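Local atomic coordinates of phenylacetaldehyde dehydrogenase (Burkholderia cenocepacia, PDB entry 4O5H), a protein that probably catalyses the NAD+-dependent oxidation of phenylacetaldehyde to phenylacetic acid, as a member of the aldehyde dehydrogenase family. Residues A[46-51]-A[238-243]; A[180-185]-A[189-194]; A[211-216]-A[358-363]; A[362-367]-A[414-419]. One frame throughout, in Å; residues are numbered along the deposited sequence. Where two conformers were deposited one is given.

In the fold
Contacts 1 to 3 gather around the Rossmann-like part of the fold, and contact 4 lies on the side of the catalytic domain. Along the chain, contact 2, a strand-to-helix turn, falls between the segments of contact 1 and ahead of contact 3. Contacts 1 and 3 interleave, their centres about 11 Å apart: V51 and D212 bind a shared sodium ion directly, while V360, just before helix 362-378, reaches it through water. Contact 4 takes over that helix from contact 3, sharing A362 and K363, and its centre lies about 20 Å from those of contacts 1 and 2. W184 of contact 2 touches contacts 3 and 4, so the set runs from the cofactor domain towards the catalytic domain.

Contact 1. Residues A[46-51]-A[238-243]; sequences RQLDVV and TGYGHT. With NA (sodium ion), chain I; EDO (1,2-ethanediol), chain G.
L48, on the hairpin of strands 47-52 and 57-63, packs against G239 and Y240 in the loop entering helix 241-250 of the Rossmann-like domain. The loop begins at T238, whose OG1 is hydrogen-bonded to P63 O on the neighbouring strand of the hairpin. At G239 the backbone adopts a phi of 151°, a region open essentially to glycine, and L48 CD2 comes to 3.8 Å from G239 CA. L48 holds CG between its backbone N and carbonyl carbon (chi1 62°), and CD2 also lies over one face of the Y240 ring, 4.3 Å above the plane and displaced to the rim. The phenol oxygen, Y240 OH, is 4.2 Å from L48 CB. Y240 is the N-cap residue, and G241 N just beyond it is bonded to E211 OE1. A 1,2-ethanediol, probably from the crystallisation liquor, donates from O1 to G241 O at 2.7 Å. Further along the strand, V51 O reaches the sodium ion at 3.0 Å, while V51 N donates to a water that also binds the metal. Between the segments the contact is thus apolar, made chiefly by L48 CD2, while T238 OG1 and G241 N bond elsewhere.

Contact 2. Residues A[180-185]-A[189-194]; sequences AIIPWN and LMAAWK
I182 lies at the centre of this contact, with both its branches against helix 187-201. Its CG1 sits between the backbone N and the carbonyl carbon (chi1 56°), an arrangement that carries CD1 to 3.6 Å from A191 N and 3.9 Å from A191 CB. The other branch, I182 CG2, touches both M190 CB, at 4.1 Å, and K194 CG, at 3.6 Å; the isoleucine and lysine side chains run past each other in opposite directions. A180 adds its methyl, CB to K194 CB at 3.8 Å. At the other end, P183 CD rests 4.0 Å from M190 CG, the two side chains crossing at about a right angle. These pairs pack the strand-to-helix connection of a beta-alpha-beta unit in the Rossmann-like domain: strand 166-181 ends at I181, the chain loops through I182-N185, and helix 187-201 packs back over it before strand 204-208. L207 on that next strand meets A180, I182 and A191 together. The aliphatic part of K194 is drawn along the strand end by its ammonium group, NZ forming a salt bridge with E491 OE2 and a hydrogen bond with T260 OG1. M190 bends at both outer torsions, which lays CE 3.1 Å above the W193 ring near its rim. Beyond the loop, N185 ND2 donates to Q315 O, and N185 O accepts from K122 NZ.

Contact 3. Residues A[211-216]-A[358-363]; sequences EDTPLS and PLVSAK. With NA (sodium ion), chain I.
V360 and S361 meet D212 and T213 beside a sodium site, where the loop before helix 215-227 of the Rossmann-like domain faces the N-terminus of helix 362-378. The apolar part is small. V360 places CG2 anti to its backbone N, and this methyl is 4.2 Å from D212 CB and 4.1 Å from T213 CG2, with the valine and threonine side chains crossing nearly at right angles. W184 packs against both V360 and T213 and so backs this cluster. D212 OD1 passes S361 CB at 4.2 Å, a van der Waals approach.

Polar linkage between the segments runs through water. One molecule donates to D212 OD2 at 2.7 Å and lies 2.6 Å from S361 OG, linking the carboxylate to the serine hydroxyl. A second water donates to V360 O at 2.8 Å and binds the sodium ion at 2.4 Å, so the V360 carbonyl belongs to the second shell of the metal.

Direct metal ligation comes from the backbone of the first segment: D212 O is 2.2 Å from the sodium ion. V51 O, D119 O, D119 OD1 and two waters bring the ligands to six, all of them oxygens. The site recalls the monovalent cation site of related aldehyde dehydrogenases. The D212 carboxylate instead contacts the water bridged to S361, the N-cap residue, whose OG is hydrogen-bonded to Q364 N in the first turn of the helix.

Contact 4. Residues A[362-367]-A[414-419]; sequences AKQRER and EIFGPV
Three waters mediate the meeting of Q364 and R367 with three consecutive carbonyls, E414 O, I415 O and F416 O. Direct approaches are loose by comparison: Q364 NE2 is 3.8 Å from F416 O, too far to bond. The Q364 amide nitrogen donates to two of the waters. One, 2.7 Å from Q364 NE2, donates in turn to F416 O at 2.7 Å. The other is 3.1 Å from Q364 NE2, also accepts from R367 NE at 2.7 Å, and donates to I415 O at 2.8 Å, which makes it the junction of the network. The third water accepts from R367 NH2 at 2.6 Å and donates a hydrogen bond to E414 O at 2.7 Å. Both waters of R367 lie at the edge of the guanidinium, in its plane, as its N-H groups require. The Q364 chain bends at chi2 (-51°), turning its amide towards the loop, and NE2 stands at the edge of the F416 ring, near the ring plane. F416 itself has left-handed backbone angles (63°/45°), and its ring meets that of W184 with the planes about perpendicular. Beyond it, P418 forms the centre of an inverse gamma turn leading into strand 419-425. The sequence EIFGP matches a motif common in aldehyde dehydrogenases, and the loop probably borders the nicotinamide end of the cofactor cleft, as in relatives.

Contact 1. Residues A[46-51]-A[238-243]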
loop_
_atom_site.group_PDB
_atom_site.type_symbol
_atom_site.label_atom_id
_atom_site.label_comp_id
_atom_site.label_asym_id
_atom_site.label_seq_id
_atom_site.Cartn_x
_atom_site.Cartn_y
_atom_site.Cartn_z
ATOM N N ARG A 46 -4.478 6.029 35.322
ATOM C CA ARG A 46 -5.170 4.750 35.216
ATOM C C ARG A 46 -4.245 3.632 34.796
ATOM O O ARG A 46 -3.267 3.843 34.084
ATOM C CB ARG A 46 -6.367 4.806 34.245
ATOM C CG ARG A 46 -7.631 5.477 34.842
ATOM C CD ARG A 46 -8.890 5.267 33.988
ATOM N NE ARG A 46 -8.837 6.135 32.845
ATOM C CZ ARG A 46 -9.897 6.582 32.164
ATOM N NH1 ARG A 46 -11.148 6.255 32.500
ATOM N NH2 ARG A 46 -9.703 7.369 31.114
ATOM N N GLN A 47 -4.582 2.424 35.240
ATOM C CA GLN A 47 -3.814 1.257 34.888
ATOM C C GLN A 47 -4.707 0.115 34.448
ATOM O O GLN A 47 -5.855 0.036 34.822
ATOM C CB GLN A 47 -3.028 0.771 36.102
ATOM C CG GLN A 47 -1.940 1.692 36.587
ATOM C CD GLN A 47 -1.332 1.176 37.872
ATOM O OE1 GLN A 47 -1.939 1.285 38.939
ATOM N NE2 GLN A 47 -0.183 0.578 37.776
ATOM N N LEU A 48 -4.146 -0.806 33.703
ATOM C CA LEU A 48 -4.872 -2.047 33.453
ATOM C C LEU A 48 -4.118 -3.265 33.920
ATOM O O LEU A 48 -2.906 -3.277 33.993
ATOM C CB LEU A 48 -5.306 -2.143 32.007
ATOM C CG LEU A 48 -4.206 -2.162 30.998
ATOM C CD1 LEU A 48 -3.748 -3.585 30.784
ATOM C CD2 LEU A 48 -4.746 -1.614 29.709
ATOM N N ASP A 49 -4.880 -4.278 34.308
ATOM C CA ASP A 49 -4.339 -5.527 34.808
ATOM C C ASP A 49 -3.730 -6.389 33.733
ATOM O O ASP A 49 -4.260 -6.504 32.662
ATOM C CB ASP A 49 -5.433 -6.353 35.469
ATOM C CG ASP A 49 -5.926 -5.750 36.755
ATOM O OD1 ASP A 49 -5.252 -4.892 37.379
ATOM O OD2 ASP A 49 -7.013 -6.173 37.155
ATOM N N VAL A 50 -2.625 -7.025 34.083
ATOM C CA VAL A 50 -2.044 -8.066 33.283
ATOM C C VAL A 50 -2.311 -9.397 33.971
ATOM O O VAL A 50 -1.980 -9.576 35.138
ATOM C CB VAL A 50 -0.543 -7.868 33.125
ATOM C CG1 VAL A 50 0.016 -8.875 32.154
ATOM C CG2 VAL A 50 -0.282 -6.465 32.620
ATOM N N VAL A 51 -2.907 -10.308 33.221
ATOM C CA VAL A 51 -3.412 -11.573 33.713
ATOM C C VAL A 51 -2.616 -12.750 33.134
ATOM O O VAL A 51 -2.257 -12.756 31.957
ATOM C CB VAL A 51 -4.878 -11.716 33.330
ATOM C CG1 VAL A 51 -5.407 -13.130 33.613
ATOM C CG2 VAL A 51 -5.739 -10.696 34.080
ATOM N N THR A 238 0.894 1.747 26.260
ATOM C CA THR A 238 0.076 0.559 26.602
ATOM C C THR A 238 -1.342 1.028 26.823
ATOM O O THR A 238 -1.550 2.188 27.154
ATOM C CB THR A 238 0.588 -0.131 27.862
ATOM O OG1 THR A 238 0.823 0.844 28.915
ATOM C CG2 THR A 238 1.888 -0.872 27.565
ATOM N N GLY A 239 -2.311 0.153 26.553
ATOM C CA GLY A 239 -3.731 0.501 26.734
ATOM C C GLY A 239 -4.659 -0.232 25.807
ATOM O O GLY A 239 -4.230 -1.156 25.114
ATOM N N TYR A 240 -5.912 0.227 25.722
ATOM C CA TYR A 240 -6.909 -0.437 24.909
ATOM C C TYR A 240 -6.820 -0.061 23.456
ATOM O O TYR A 240 -6.489 1.080 23.107
ATOM C CB TYR A 240 -8.310 -0.114 25.416
ATOM C CG TYR A 240 -8.562 -0.610 26.798
ATOM C CD1 TYR A 240 -8.643 -1.967 27.029
ATOM C CD2 TYR A 240 -8.722 0.269 27.891
ATOM C CE1 TYR A 240 -8.869 -2.457 28.297
ATOM C CE2 TYR A 240 -8.949 -0.226 29.169
ATOM C CZ TYR A 240 -9.016 -1.577 29.352
ATOM O OH TYR A 240 -9.221 -2.106 30.594
ATOM N N GLY A 241 -7.127 -1.032 22.612
ATOM C CA GLY A 241 -7.243 -0.830 21.170
ATOM C C GLY A 241 -8.231 0.266 20.809
ATOM O O GLY A 241 -7.934 1.090 19.970
ATOM N N HIS A 242 -9.383 0.278 21.467
ATOM C CA HIS A 242 -10.442 1.226 21.134
ATOM C C HIS A 242 -10.130 2.658 21.554
ATOM O O HIS A 242 -10.767 3.582 21.070
ATOM C CB HIS A 242 -11.802 0.803 21.709
ATOM C CG HIS A 242 -11.802 0.549 23.182
ATOM N ND1 HIS A 242 -11.696 1.558 24.120
ATOM C CD2 HIS A 242 -11.942 -0.600 23.884
ATOM C CE1 HIS A 242 -11.736 1.036 25.333
ATOM N NE2 HIS A 242 -11.892 -0.272 25.215
ATOM N N THR A 243 -9.119 2.855 22.398
ATOM C CA THR A 243 -8.752 4.189 22.819
ATOM C C THR A 243 -7.337 4.555 22.354
ATOM O O THR A 243 -7.185 5.392 21.458
ATOM C CB THR A 243 -8.932 4.290 24.333
ATOM O OG1 THR A 243 -10.289 3.928 24.646
ATOM C CG2 THR A 243 -8.673 5.688 24.799
HETATM NA NA NA I . -1.634 -11.217 29.476
HETATM C C1 EDO G . -7.421 -0.015 16.982
HETATM O O1 EDO G . -8.713 0.177 17.570
HETATM C C2 EDO G . -6.390 -0.809 17.802
HETATM O O2 EDO G . -6.379 -2.260 17.653
HETATM O O HOH W 1 -3.235 -9.713 30.472
HETATM O O HOH W 2 -3.491 -12.661 29.198
#

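Contact 2. Residues A[180-185]-A[189-194]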
loop_
_atom_site.group_PDB
_atom_site.type_symbol
_atom_site.label_atom_id
_atom_site.label_comp_id
_atom_site.label_asym_id
_atom_site.label_seq_id
_atom_site.Cartn_x
_atom_site.Cartn_y
_atom_site.Cartn_z
ATOM N N ALA A 180 2.794 1.603 15.003
ATOM C CA ALA A 180 2.733 0.143 14.892
ATOM C C ALA A 180 1.816 -0.429 15.965
ATOM O O ALA A 180 2.012 -0.162 17.163
ATOM C CB ALA A 180 4.121 -0.445 15.048
ATOM N N ILE A 181 0.817 -1.193 15.532
ATOM C CA ILE A 181 -0.186 -1.757 16.417
ATOM C C ILE A 181 -0.110 -3.235 16.196
ATOM O O ILE A 181 -0.265 -3.724 15.080
ATOM C CB ILE A 181 -1.600 -1.268 16.065
ATOM C CG1 ILE A 181 -1.694 0.236 16.323
ATOM C CG2 ILE A 181 -2.669 -2.032 16.876
ATOM C CD1 ILE A 181 -2.965 0.865 15.786
ATOM N N ILE A 182 0.088 -3.965 17.279
ATOM C CA ILE A 182 0.276 -5.386 17.167
ATOM C C ILE A 182 -0.605 -6.239 18.062
ATOM O O ILE A 182 -1.111 -5.789 19.100
ATOM C CB ILE A 182 1.724 -5.736 17.424
ATOM C CG1 ILE A 182 2.163 -5.236 18.756
ATOM C CG2 ILE A 182 2.609 -5.178 16.304
ATOM C CD1 ILE A 182 3.461 -5.865 19.120
ATOM N N PRO A 183 -0.823 -7.482 17.625
ATOM C CA PRO A 183 -1.710 -8.381 18.342
ATOM C C PRO A 183 -0.993 -9.085 19.483
ATOM O O PRO A 183 0.182 -8.859 19.734
ATOM C CB PRO A 183 -2.162 -9.352 17.245
ATOM C CG PRO A 183 -0.979 -9.479 16.405
ATOM C CD PRO A 183 -0.242 -8.151 16.472
ATOM N N TRP A 184 -1.740 -9.919 20.177
ATOM C CA TRP A 184 -1.310 -10.540 21.396
ATOM C C TRP A 184 -0.749 -11.926 21.219
ATOM O O TRP A 184 -0.287 -12.527 22.198
ATOM C CB TRP A 184 -2.489 -10.600 22.382
ATOM C CG TRP A 184 -3.783 -11.086 21.756
ATOM C CD1 TRP A 184 -4.828 -10.302 21.352
ATOM C CD2 TRP A 184 -4.161 -12.436 21.467
ATOM N NE1 TRP A 184 -5.836 -11.086 20.837
ATOM C CE2 TRP A 184 -5.463 -12.401 20.924
ATOM C CE3 TRP A 184 -3.554 -13.664 21.655
ATOM C CZ2 TRP A 184 -6.117 -13.533 20.501
ATOM C CZ3 TRP A 184 -4.227 -14.819 21.244
ATOM C CH2 TRP A 184 -5.502 -14.750 20.702
ATOM N N ASN A 185 -0.769 -12.469 19.995
ATOM C CA ASN A 185 -0.464 -13.906 19.816
ATOM C C ASN A 185 1.043 -14.229 19.765
ATOM O O ASN A 185 1.436 -15.328 20.124
ATOM C CB ASN A 185 -1.208 -14.531 18.620
ATOM C CG ASN A 185 -0.878 -13.882 17.277
ATOM O OD1 ASN A 185 -0.566 -12.684 17.203
ATOM N ND2 ASN A 185 -1.001 -14.647 16.214
ATOM N N LEU A 189 7.727 -11.057 19.147
ATOM C CA LEU A 189 8.135 -11.290 17.780
ATOM C C LEU A 189 7.489 -10.263 16.814
ATOM O O LEU A 189 8.183 -9.715 15.939
ATOM C CB LEU A 189 7.782 -12.693 17.373
ATOM C CG LEU A 189 8.180 -13.142 15.954
ATOM C CD1 LEU A 189 9.675 -13.062 15.775
ATOM C CD2 LEU A 189 7.683 -14.547 15.688
ATOM N N MET A 190 6.204 -9.976 17.008
ATOM C CA MET A 190 5.507 -9.027 16.159
ATOM C C MET A 190 6.048 -7.615 16.398
ATOM O O MET A 190 6.128 -6.810 15.464
ATOM C CB MET A 190 3.973 -9.071 16.404
ATOM C CG MET A 190 3.134 -10.298 15.985
ATOM S SD MET A 190 3.353 -10.753 14.284
ATOM C CE MET A 190 4.831 -11.784 14.396
ATOM N N ALA A 191 6.435 -7.297 17.631
ATOM C CA ALA A 191 7.049 -6.003 17.927
ATOM C C ALA A 191 8.329 -5.864 17.116
ATOM O O ALA A 191 8.608 -4.803 16.526
ATOM C CB ALA A 191 7.345 -5.868 19.422
ATOM N N ALA A 192 9.120 -6.925 17.105
ATOM C CA ALA A 192 10.362 -6.923 16.338
ATOM C C ALA A 192 10.096 -6.754 14.846
ATOM O O ALA A 192 10.779 -5.968 14.170
ATOM C CB ALA A 192 11.148 -8.185 16.593
ATOM N N TRP A 193 9.114 -7.483 14.327
ATOM C CA TRP A 193 8.801 -7.362 12.912
ATOM C C TRP A 193 8.446 -5.927 12.509
ATOM O O TRP A 193 8.766 -5.525 11.411
ATOM C CB TRP A 193 7.644 -8.236 12.535
ATOM C CG TRP A 193 7.963 -9.653 12.489
ATOM C CD1 TRP A 193 9.116 -10.268 12.842
ATOM C CD2 TRP A 193 7.078 -10.667 12.099
ATOM N NE1 TRP A 193 9.000 -11.611 12.693
ATOM C CE2 TRP A 193 7.757 -11.882 12.210
ATOM C CE3 TRP A 193 5.779 -10.658 11.567
ATOM C CZ2 TRP A 193 7.177 -13.096 11.857
ATOM C CZ3 TRP A 193 5.195 -11.858 11.200
ATOM C CH2 TRP A 193 5.896 -13.070 11.372
ATOM N N LYS A 194 7.802 -5.172 13.373
ATOM C CA LYS A 194 7.414 -3.792 13.033
ATOM C C LYS A 194 8.536 -2.822 13.300
ATOM O O LYS A 194 8.700 -1.845 12.591
ATOM C CB LYS A 194 6.238 -3.308 13.871
ATOM C CG LYS A 194 4.993 -4.166 13.861
ATOM C CD LYS A 194 4.332 -4.231 12.536
ATOM C CE LYS A 194 2.873 -4.646 12.690
ATOM N NZ LYS A 194 2.485 -5.431 11.492
#

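Contact 3. Residues A[211-216]-A[358-363]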
loop_
_atom_site.group_PDB
_atom_site.type_symbol
_atom_site.label_atom_id
_atom_site.label_comp_id
_atom_site.label_asym_id
_atom_site.label_seq_id
_atom_site.Cartn_x
_atom_site.Cartn_y
_atom_site.Cartn_z
ATOM N N GLU A 211 -3.477 -4.866 24.398
ATOM C CA GLU A 211 -3.874 -4.727 25.823
ATOM C C GLU A 211 -3.694 -6.024 26.616
ATOM O O GLU A 211 -3.361 -5.964 27.788
ATOM C CB GLU A 211 -5.322 -4.274 25.989
ATOM C CG GLU A 211 -6.314 -5.279 25.426
ATOM C CD GLU A 211 -7.600 -4.640 24.891
ATOM O OE1 GLU A 211 -7.605 -4.028 23.762
ATOM O OE2 GLU A 211 -8.610 -4.783 25.622
ATOM N N ASP A 212 -3.893 -7.187 25.967
ATOM C CA ASP A 212 -3.719 -8.493 26.661
ATOM C C ASP A 212 -2.254 -8.940 26.933
ATOM O O ASP A 212 -2.049 -9.797 27.782
ATOM C CB ASP A 212 -4.438 -9.605 25.916
ATOM C CG ASP A 212 -5.950 -9.461 25.996
ATOM O OD1 ASP A 212 -6.483 -9.312 27.096
ATOM O OD2 ASP A 212 -6.583 -9.410 24.934
ATOM N N THR A 213 -1.280 -8.352 26.247
ATOM C CA THR A 213 0.138 -8.799 26.341
ATOM C C THR A 213 1.144 -7.641 26.229
ATOM O O THR A 213 1.874 -7.519 25.225
ATOM C CB THR A 213 0.463 -9.806 25.233
ATOM O OG1 THR A 213 0.131 -9.250 23.950
ATOM C CG2 THR A 213 -0.339 -11.124 25.408
ATOM N N PRO A 214 1.177 -6.763 27.242
ATOM C CA PRO A 214 2.051 -5.580 27.175
ATOM C C PRO A 214 3.473 -5.806 27.667
ATOM O O PRO A 214 4.353 -5.004 27.369
ATOM C CB PRO A 214 1.380 -4.622 28.123
ATOM C CG PRO A 214 0.794 -5.525 29.181
ATOM C CD PRO A 214 0.303 -6.740 28.434
ATOM N N LEU A 215 3.731 -6.897 28.379
ATOM C CA LEU A 215 4.968 -6.968 29.176
ATOM C C LEU A 215 6.245 -7.122 28.382
ATOM O O LEU A 215 7.241 -6.450 28.709
ATOM C CB LEU A 215 4.879 -8.054 30.228
ATOM C CG LEU A 215 3.805 -7.854 31.309
ATOM C CD1 LEU A 215 3.825 -9.015 32.288
ATOM C CD2 LEU A 215 3.982 -6.538 32.061
ATOM N N SER A 216 6.278 -8.012 27.384
ATOM C CA SER A 216 7.562 -8.240 26.678
ATOM C C SER A 216 7.992 -6.989 25.895
ATOM O O SER A 216 9.183 -6.709 25.773
ATOM C CB SER A 216 7.537 -9.502 25.811
ATOM O OG SER A 216 6.528 -9.427 24.817
ATOM N N PRO A 358 -3.092 -22.395 27.574
ATOM C CA PRO A 358 -4.447 -21.807 27.548
ATOM C C PRO A 358 -4.538 -20.790 26.433
ATOM O O PRO A 358 -3.504 -20.388 25.875
ATOM C CB PRO A 358 -4.530 -21.085 28.914
ATOM C CG PRO A 358 -3.129 -20.653 29.152
ATOM C CD PRO A 358 -2.252 -21.763 28.590
ATOM N N LEU A 359 -5.739 -20.356 26.130
ATOM C CA LEU A 359 -5.938 -19.225 25.283
ATOM C C LEU A 359 -5.631 -17.964 26.073
ATOM O O LEU A 359 -5.554 -17.990 27.292
ATOM C CB LEU A 359 -7.358 -19.246 24.706
ATOM C CG LEU A 359 -7.786 -20.554 24.022
ATOM C CD1 LEU A 359 -9.113 -20.378 23.291
ATOM C CD2 LEU A 359 -6.744 -21.081 23.041
ATOM N N VAL A 360 -5.525 -16.841 25.389
ATOM C CA VAL A 360 -4.980 -15.634 26.005
ATOM C C VAL A 360 -5.909 -14.982 27.031
ATOM O O VAL A 360 -5.450 -14.281 27.919
ATOM C CB VAL A 360 -4.565 -14.620 24.931
ATOM C CG1 VAL A 360 -5.789 -13.865 24.404
ATOM C CG2 VAL A 360 -3.569 -13.654 25.492
ATOM N N SER A 361 -7.212 -15.165 26.888
ATOM C CA SER A 361 -8.165 -14.458 27.738
ATOM C C SER A 361 -9.486 -15.200 27.831
ATOM O O SER A 361 -9.794 -16.093 27.027
ATOM C CB SER A 361 -8.474 -13.054 27.191
ATOM O OG SER A 361 -9.133 -13.129 25.931
ATOM N N ALA A 362 -10.295 -14.802 28.799
ATOM C CA ALA A 362 -11.647 -15.349 28.880
ATOM C C ALA A 362 -12.443 -15.030 27.639
ATOM O O ALA A 362 -13.249 -15.837 27.211
ATOM C CB ALA A 362 -12.348 -14.831 30.150
ATOM N N LYS A 363 -12.293 -13.823 27.107
ATOM C CA LYS A 363 -13.031 -13.411 25.912
ATOM C C LYS A 363 -12.701 -14.330 24.756
ATOM O O LYS A 363 -13.577 -14.705 23.989
ATOM C CB LYS A 363 -12.663 -11.957 25.516
HETATM NA NA NA I . -1.634 -11.217 29.476
HETATM O O HOH W 3 -8.851 -10.865 24.691
HETATM O O HOH W 2 -3.491 -12.661 29.198
HETATM O O HOH W 1 -3.235 -9.713 30.472
#

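Contact 4. Residues A[362-367]-A[414-419]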
loop_
_atom_site.group_PDB
_atom_site.type_symbol
_atom_site.label_atom_id
_atom_site.label_comp_id
_atom_site.label_asym_id
_atom_site.label_seq_id
_atom_site.Cartn_x
_atom_site.Cartn_y
_atom_site.Cartn_z
ATOM N N ALA A 362 -10.295 -14.802 28.799
ATOM C CA ALA A 362 -11.647 -15.349 28.880
ATOM C C ALA A 362 -12.443 -15.030 27.639
ATOM O O ALA A 362 -13.249 -15.837 27.211
ATOM C CB ALA A 362 -12.348 -14.831 30.150
ATOM N N LYS A 363 -12.293 -13.823 27.107
ATOM C CA LYS A 363 -13.031 -13.411 25.912
ATOM C C LYS A 363 -12.701 -14.330 24.756
ATOM O O LYS A 363 -13.577 -14.705 23.989
ATOM C CB LYS A 363 -12.663 -11.957 25.516
ATOM N N GLN A 364 -11.433 -14.715 24.643
ATOM C CA GLN A 364 -11.030 -15.600 23.576
ATOM C C GLN A 364 -11.602 -16.978 23.769
ATOM O O GLN A 364 -12.074 -17.560 22.788
ATOM C CB GLN A 364 -9.523 -15.708 23.439
ATOM C CG GLN A 364 -8.918 -14.638 22.577
ATOM C CD GLN A 364 -9.573 -14.503 21.251
ATOM O OE1 GLN A 364 -10.160 -13.470 20.985
ATOM N NE2 GLN A 364 -9.524 -15.541 20.432
ATOM N N ARG A 365 -11.621 -17.477 24.999
ATOM C CA ARG A 365 -12.264 -18.761 25.235
ATOM C C ARG A 365 -13.762 -18.707 24.894
ATOM O O ARG A 365 -14.276 -19.608 24.263
ATOM C CB ARG A 365 -12.072 -19.222 26.667
ATOM C CG ARG A 365 -12.811 -20.541 26.933
ATOM C CD ARG A 365 -12.802 -20.886 28.381
ATOM N NE ARG A 365 -13.423 -19.800 29.192
ATOM C CZ ARG A 365 -13.150 -19.514 30.471
ATOM N NH1 ARG A 365 -12.262 -20.210 31.147
ATOM N NH2 ARG A 365 -13.777 -18.492 31.085
ATOM N N GLU A 366 -14.432 -17.611 25.256
ATOM C CA GLU A 366 -15.837 -17.437 24.940
ATOM C C GLU A 366 -16.082 -17.468 23.428
ATOM O O GLU A 366 -16.935 -18.222 22.960
ATOM C CB GLU A 366 -16.341 -16.130 25.536
ATOM C CG GLU A 366 -17.787 -15.797 25.242
ATOM C CD GLU A 366 -18.252 -14.505 25.899
ATOM O OE1 GLU A 366 -17.603 -14.023 26.829
ATOM O OE2 GLU A 366 -19.295 -13.966 25.494
ATOM N N ARG A 367 -15.271 -16.751 22.675
ATOM C CA ARG A 367 -15.365 -16.763 21.213
ATOM C C ARG A 367 -15.125 -18.140 20.597
ATOM O O ARG A 367 -15.895 -18.609 19.756
ATOM C CB ARG A 367 -14.368 -15.802 20.604
ATOM C CG ARG A 367 -14.775 -14.347 20.719
ATOM C CD ARG A 367 -13.739 -13.430 20.088
ATOM N NE ARG A 367 -13.581 -13.742 18.669
ATOM C CZ ARG A 367 -14.407 -13.320 17.716
ATOM N NH1 ARG A 367 -15.482 -12.583 18.016
ATOM N NH2 ARG A 367 -14.173 -13.639 16.458
ATOM N N GLU A 414 -12.940 -17.088 10.679
ATOM C CA GLU A 414 -11.718 -17.271 11.473
ATOM C C GLU A 414 -12.079 -17.462 12.944
ATOM O O GLU A 414 -12.733 -16.608 13.541
ATOM C CB GLU A 414 -10.765 -16.056 11.343
ATOM C CG GLU A 414 -9.453 -16.204 12.153
ATOM C CD GLU A 414 -8.328 -15.226 11.739
ATOM O OE1 GLU A 414 -8.666 -14.131 11.367
ATOM O OE2 GLU A 414 -7.101 -15.600 11.737
ATOM N N ILE A 415 -11.612 -18.566 13.508
ATOM C CA ILE A 415 -11.880 -18.951 14.891
ATOM C C ILE A 415 -10.774 -18.498 15.812
ATOM O O ILE A 415 -11.029 -18.017 16.921
ATOM C CB ILE A 415 -12.064 -20.486 14.989
ATOM C CG1 ILE A 415 -13.295 -20.907 14.187
ATOM C CG2 ILE A 415 -12.220 -20.925 16.431
ATOM C CD1 ILE A 415 -13.459 -22.416 14.035
ATOM N N PHE A 416 -9.525 -18.594 15.342
ATOM C CA PHE A 416 -8.357 -18.121 16.088
ATOM C C PHE A 416 -8.182 -18.881 17.404
ATOM O O PHE A 416 -7.870 -18.315 18.445
ATOM C CB PHE A 416 -8.395 -16.608 16.321
ATOM C CG PHE A 416 -7.025 -15.945 16.228
ATOM C CD1 PHE A 416 -6.410 -15.772 15.008
ATOM C CD2 PHE A 416 -6.364 -15.487 17.368
ATOM C CE1 PHE A 416 -5.157 -15.156 14.904
ATOM C CE2 PHE A 416 -5.096 -14.904 17.288
ATOM C CZ PHE A 416 -4.491 -14.726 16.067
ATOM N N GLY A 417 -8.331 -20.204 17.293
ATOM C CA GLY A 417 -8.105 -21.132 18.376
ATOM C C GLY A 417 -7.838 -22.525 17.814
ATOM O O GLY A 417 -7.737 -22.704 16.593
ATOM N N PRO A 418 -7.705 -23.529 18.702
ATOM C CA PRO A 418 -7.210 -24.825 18.271
ATOM C C PRO A 418 -8.354 -25.685 17.747
ATOM O O PRO A 418 -8.650 -26.753 18.299
ATOM C CB PRO A 418 -6.592 -25.401 19.548
ATOM C CG PRO A 418 -7.436 -24.840 20.644
ATOM C CD PRO A 418 -7.880 -23.467 20.161
ATOM N N VAL A 419 -8.938 -25.236 16.647
ATOM C CA VAL A 419 -10.086 -25.872 16.066
ATOM C C VAL A 419 -9.840 -26.070 14.572
ATOM O O VAL A 419 -9.737 -25.108 13.819
ATOM C CB VAL A 419 -11.348 -25.015 16.261
ATOM C CG1 VAL A 419 -12.571 -25.712 15.714
ATOM C CG2 VAL A 419 -11.544 -24.660 17.741
HETATM O O HOH W 4 -7.872 -17.526 21.064
HETATM O O HOH W 5 -11.589 -15.525 18.058
HETATM O O HOH W 6 -12.104 -14.862 15.554
#